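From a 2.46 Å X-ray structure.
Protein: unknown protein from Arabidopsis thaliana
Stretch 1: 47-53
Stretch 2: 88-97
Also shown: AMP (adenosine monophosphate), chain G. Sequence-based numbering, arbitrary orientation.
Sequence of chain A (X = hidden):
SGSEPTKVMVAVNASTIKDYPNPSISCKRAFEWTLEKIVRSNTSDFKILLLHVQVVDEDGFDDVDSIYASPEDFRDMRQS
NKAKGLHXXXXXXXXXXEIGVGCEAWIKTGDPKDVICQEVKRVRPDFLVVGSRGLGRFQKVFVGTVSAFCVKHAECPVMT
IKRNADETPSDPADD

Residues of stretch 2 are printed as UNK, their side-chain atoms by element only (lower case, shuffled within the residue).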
# COMPACT_ATOMS: atom_id res chain seq x y z
N LYS A 47 7.04 7.55 -11.15
CA LYS A 47 6.78 8.98 -11.10
C LYS A 47 5.99 9.29 -9.82
O LYS A 47 4.98 8.66 -9.54
CB LYS A 47 6.00 9.40 -12.35
CG LYS A 47 5.65 10.87 -12.38
CD LYS A 47 5.11 11.32 -13.72
CE LYS A 47 4.77 12.80 -13.65
NZ LYS A 47 4.89 13.47 -14.99
N ILE A 48 6.45 10.25 -9.04
CA ILE A 48 5.82 10.54 -7.78
C ILE A 48 4.85 11.71 -7.94
O ILE A 48 5.21 12.76 -8.50
CB ILE A 48 6.87 10.86 -6.75
CG1 ILE A 48 7.91 9.73 -6.71
CG2 ILE A 48 6.23 11.12 -5.40
CD1 ILE A 48 7.41 8.29 -6.40
N LEU A 49 3.62 11.50 -7.49
CA LEU A 49 2.61 12.55 -7.55
C LEU A 49 2.34 12.98 -6.09
O LEU A 49 1.79 12.23 -5.33
CB LEU A 49 1.34 12.06 -8.26
CG LEU A 49 1.56 11.47 -9.64
CD1 LEU A 49 0.34 10.77 -10.10
CD2 LEU A 49 1.93 12.55 -10.64
N LEU A 50 2.79 14.17 -5.72
CA LEU A 50 2.72 14.62 -4.35
C LEU A 50 1.49 15.48 -4.16
O LEU A 50 1.36 16.52 -4.78
CB LEU A 50 3.95 15.43 -4.01
CG LEU A 50 5.29 14.71 -4.01
CD1 LEU A 50 6.36 15.70 -4.25
CD2 LEU A 50 5.50 13.96 -2.62
N LEU A 51 0.58 15.02 -3.31
CA LEU A 51 -0.61 15.78 -3.04
C LEU A 51 -0.68 16.22 -1.57
O LEU A 51 -0.56 15.39 -0.65
CB LEU A 51 -1.83 14.99 -3.43
CG LEU A 51 -3.16 15.50 -2.88
CD1 LEU A 51 -3.66 16.75 -3.58
CD2 LEU A 51 -4.19 14.38 -2.99
N HIS A 52 -0.89 17.53 -1.38
CA HIS A 52 -1.20 18.07 -0.06
C HIS A 52 -2.61 18.56 -0.05
O HIS A 52 -3.02 19.33 -0.91
CB HIS A 52 -0.27 19.23 0.30
CG HIS A 52 -0.63 19.88 1.59
ND1 HIS A 52 -0.49 19.25 2.80
CD2 HIS A 52 -1.15 21.11 1.86
CE1 HIS A 52 -0.89 20.06 3.77
NE2 HIS A 52 -1.27 21.20 3.23
N VAL A 53 -3.37 18.14 0.94
CA VAL A 53 -4.70 18.71 1.09
C VAL A 53 -4.69 19.79 2.15
O VAL A 53 -4.30 19.57 3.27
CB VAL A 53 -5.77 17.64 1.33
CG1 VAL A 53 -7.18 18.23 1.28
CG2 VAL A 53 -5.65 16.61 0.25
N UNK A 88 5.84 22.56 2.12
CA UNK A 88 5.73 21.15 2.24
C UNK A 88 6.04 20.44 0.91
O UNK A 88 6.86 19.51 0.86
c UNK A 88 2.60 19.75 3.95
c UNK A 88 4.31 20.84 2.68
c UNK A 88 3.97 19.55 3.38
c UNK A 88 4.98 19.29 4.49
N UNK A 89 5.36 20.86 -0.15
CA UNK A 89 5.58 20.37 -1.50
C UNK A 89 7.02 20.53 -1.95
O UNK A 89 7.59 19.63 -2.54
c UNK A 89 3.44 20.47 -2.89
c UNK A 89 2.51 21.55 -3.42
c UNK A 89 2.81 19.60 -1.82
c UNK A 89 4.72 21.17 -2.47
N UNK A 90 7.59 21.70 -1.68
CA UNK A 90 8.96 21.98 -2.03
C UNK A 90 9.97 21.04 -1.34
O UNK A 90 10.98 20.65 -1.95
o UNK A 90 11.90 25.83 -2.58
c UNK A 90 10.91 25.35 -2.01
c UNK A 90 10.62 23.88 -2.24
c UNK A 90 9.28 23.45 -1.73
o UNK A 90 10.18 26.03 -1.26
N UNK A 91 9.70 20.69 -0.09
CA UNK A 91 10.54 19.70 0.60
C UNK A 91 10.60 18.37 -0.16
O UNK A 91 11.68 17.87 -0.40
c UNK A 91 12.11 18.49 3.31
c UNK A 91 12.79 17.39 3.89
c UNK A 91 12.20 16.11 3.88
c UNK A 91 10.28 17.03 2.71
c UNK A 91 10.86 18.32 2.71
c UNK A 91 10.15 19.49 2.07
c UNK A 91 10.95 15.93 3.29
N UNK A 92 9.45 17.86 -0.59
CA UNK A 92 9.41 16.56 -1.27
C UNK A 92 9.88 16.60 -2.70
O UNK A 92 10.45 15.64 -3.19
c UNK A 92 7.65 15.51 0.21
c UNK A 92 6.88 16.34 1.03
c UNK A 92 8.08 14.28 0.71
c UNK A 92 8.01 15.94 -1.17
c UNK A 92 6.53 15.95 2.32
c UNK A 92 7.73 13.87 2.01
c UNK A 92 6.97 14.71 2.82
N UNK A 93 9.65 17.73 -3.37
CA UNK A 93 10.06 17.91 -4.74
C UNK A 93 11.60 17.97 -4.77
O UNK A 93 12.23 17.41 -5.67
c UNK A 93 9.33 19.13 -5.34
c UNK A 93 7.86 18.73 -5.60
c UNK A 93 10.04 19.72 -6.62
N UNK A 94 12.20 18.58 -3.76
CA UNK A 94 13.65 18.59 -3.66
C UNK A 94 14.20 17.20 -3.45
O UNK A 94 15.21 16.85 -4.05
o UNK A 94 14.94 21.28 -3.97
c UNK A 94 14.18 20.97 -3.06
c UNK A 94 14.10 19.54 -2.57
n UNK A 94 13.41 21.86 -2.45
N UNK A 95 13.49 16.41 -2.63
CA UNK A 95 13.86 15.04 -2.31
C UNK A 95 13.84 14.17 -3.57
O UNK A 95 14.76 13.38 -3.79
c UNK A 95 15.15 16.18 0.91
c UNK A 95 13.05 15.00 0.18
n UNK A 95 16.40 16.07 1.75
c UNK A 95 14.46 14.83 0.76
c UNK A 95 12.91 14.46 -1.26
N UNK A 96 12.82 14.36 -4.39
CA UNK A 96 12.70 13.71 -5.70
C UNK A 96 13.77 14.13 -6.70
O UNK A 96 14.35 13.28 -7.40
c UNK A 96 11.33 14.02 -6.27
s UNK A 96 10.07 13.15 -5.36
N UNK A 97 14.03 15.43 -6.76
CA UNK A 97 14.99 15.96 -7.71
C UNK A 97 16.40 15.49 -7.35
O UNK A 97 17.20 15.21 -8.23
c UNK A 97 16.99 18.73 -8.66
c UNK A 97 14.90 17.49 -7.74
c UNK A 97 16.39 18.83 -10.77
n UNK A 97 17.34 19.16 -9.92
n UNK A 97 15.43 18.21 -10.10
c UNK A 97 15.78 18.13 -8.77
P AMP G . -3.59 8.92 9.68
O1P AMP G . -4.38 10.10 9.80
O2P AMP G . -2.55 8.76 10.73
O3P AMP G . -4.29 7.67 9.44
O5' AMP G . -2.71 9.04 8.36
C5' AMP G . -1.73 10.04 8.25
C4' AMP G . -1.44 10.17 6.78
O4' AMP G . -2.58 10.72 6.04
C3' AMP G . -0.30 11.11 6.50
O3' AMP G . 0.94 10.37 6.66
C2' AMP G . -0.56 11.44 5.03
O2' AMP G . -0.01 10.40 4.23
C1' AMP G . -2.08 11.44 4.93
N9 AMP G . -2.56 12.81 5.21
C8 AMP G . -3.02 13.31 6.39
N7 AMP G . -3.35 14.60 6.21
C5 AMP G . -3.15 14.91 4.92
C6 AMP G . -3.33 16.05 4.14
N6 AMP G . -3.79 17.19 4.62
N1 AMP G . -3.00 15.99 2.85
C2 AMP G . -2.52 14.90 2.29
N3 AMP G . -2.34 13.79 2.99
C4 AMP G . -2.65 13.77 4.30

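Position 88 has four side-chain carbons, forked at the second. One terminal carbon lies 3.3 Å from ND1 of His52, oblique to the imidazole ring. This is Leu88, and the carbon is CD2. Its CA-to-CB bond points toward the strand.

Position 89 also has four carbons with the fork at the second. CA-to-CB points sideways, but the end comes nearer the strand, and a terminal carbon lies 3.8 Å from CB of His52. This is Leu89, touching through CD1.

Position 90 has three carbons, the third carrying two oxygens. Its CA-to-CB bond points away, and it touches nothing on the strand. The carboxylate identifies Glu90.

Position 91 has one carbon followed by a ring of six carbons. The side chain is out of reach of the strand. With no oxygen on the ring, it is Phe91.

Position 92 has the same make-up. CA-to-CB points toward the strand, and CB lies 3.5 Å from CD1 of Leu50. The ring then leads away, with CD2 of Leu50 oblique to it. This is Phe92.

Position 93 has three carbons, the first carrying the other two. One methyl lies 3.6 Å from CD1 of Leu50. This is Val93, and the methyl is CG2.

Position 94 has two carbons, the second carrying one oxygen and one nitrogen. It is out of reach of the strand. The amide means Asn94; its ND2 makes a weak hydrogen bond of 2.8 Å to O of Glu90, one turn back.

Position 95 has four carbons in a row ending in nitrogen. It makes no contact with the strand. This is Lys95.

Position 96 has one carbon and one sulfur. The sulfur lies 4.2 Å from CB of Ile48. This is Cys96, with SG making the contact.

Position 97 has one carbon and a five-membered ring of three carbons and two nitrogens. It is exposed and out of reach. This is His97.

The helix runs nearly antiparallel to the strand, at 166°, with a closest axis approach of 9.2 Å. Alternate strand residues Ile48, Leu50 and His52 point toward it. Going up the strand, they meet Cys96, then Phe92 and Val93, then Leu88 and Leu89. No hydrogen bond crosses between the stretches, so the contact is one of packing, burying 353 Å² in all. At the last residue of stretch 1, the backbone of Val53 binds AMP: N donates to N1 of AMP at 2.9 Å, and O accepts from N6 of AMP at 2.8 Å.

Stretch 2, residues 88-97: LLEFFVNKCH
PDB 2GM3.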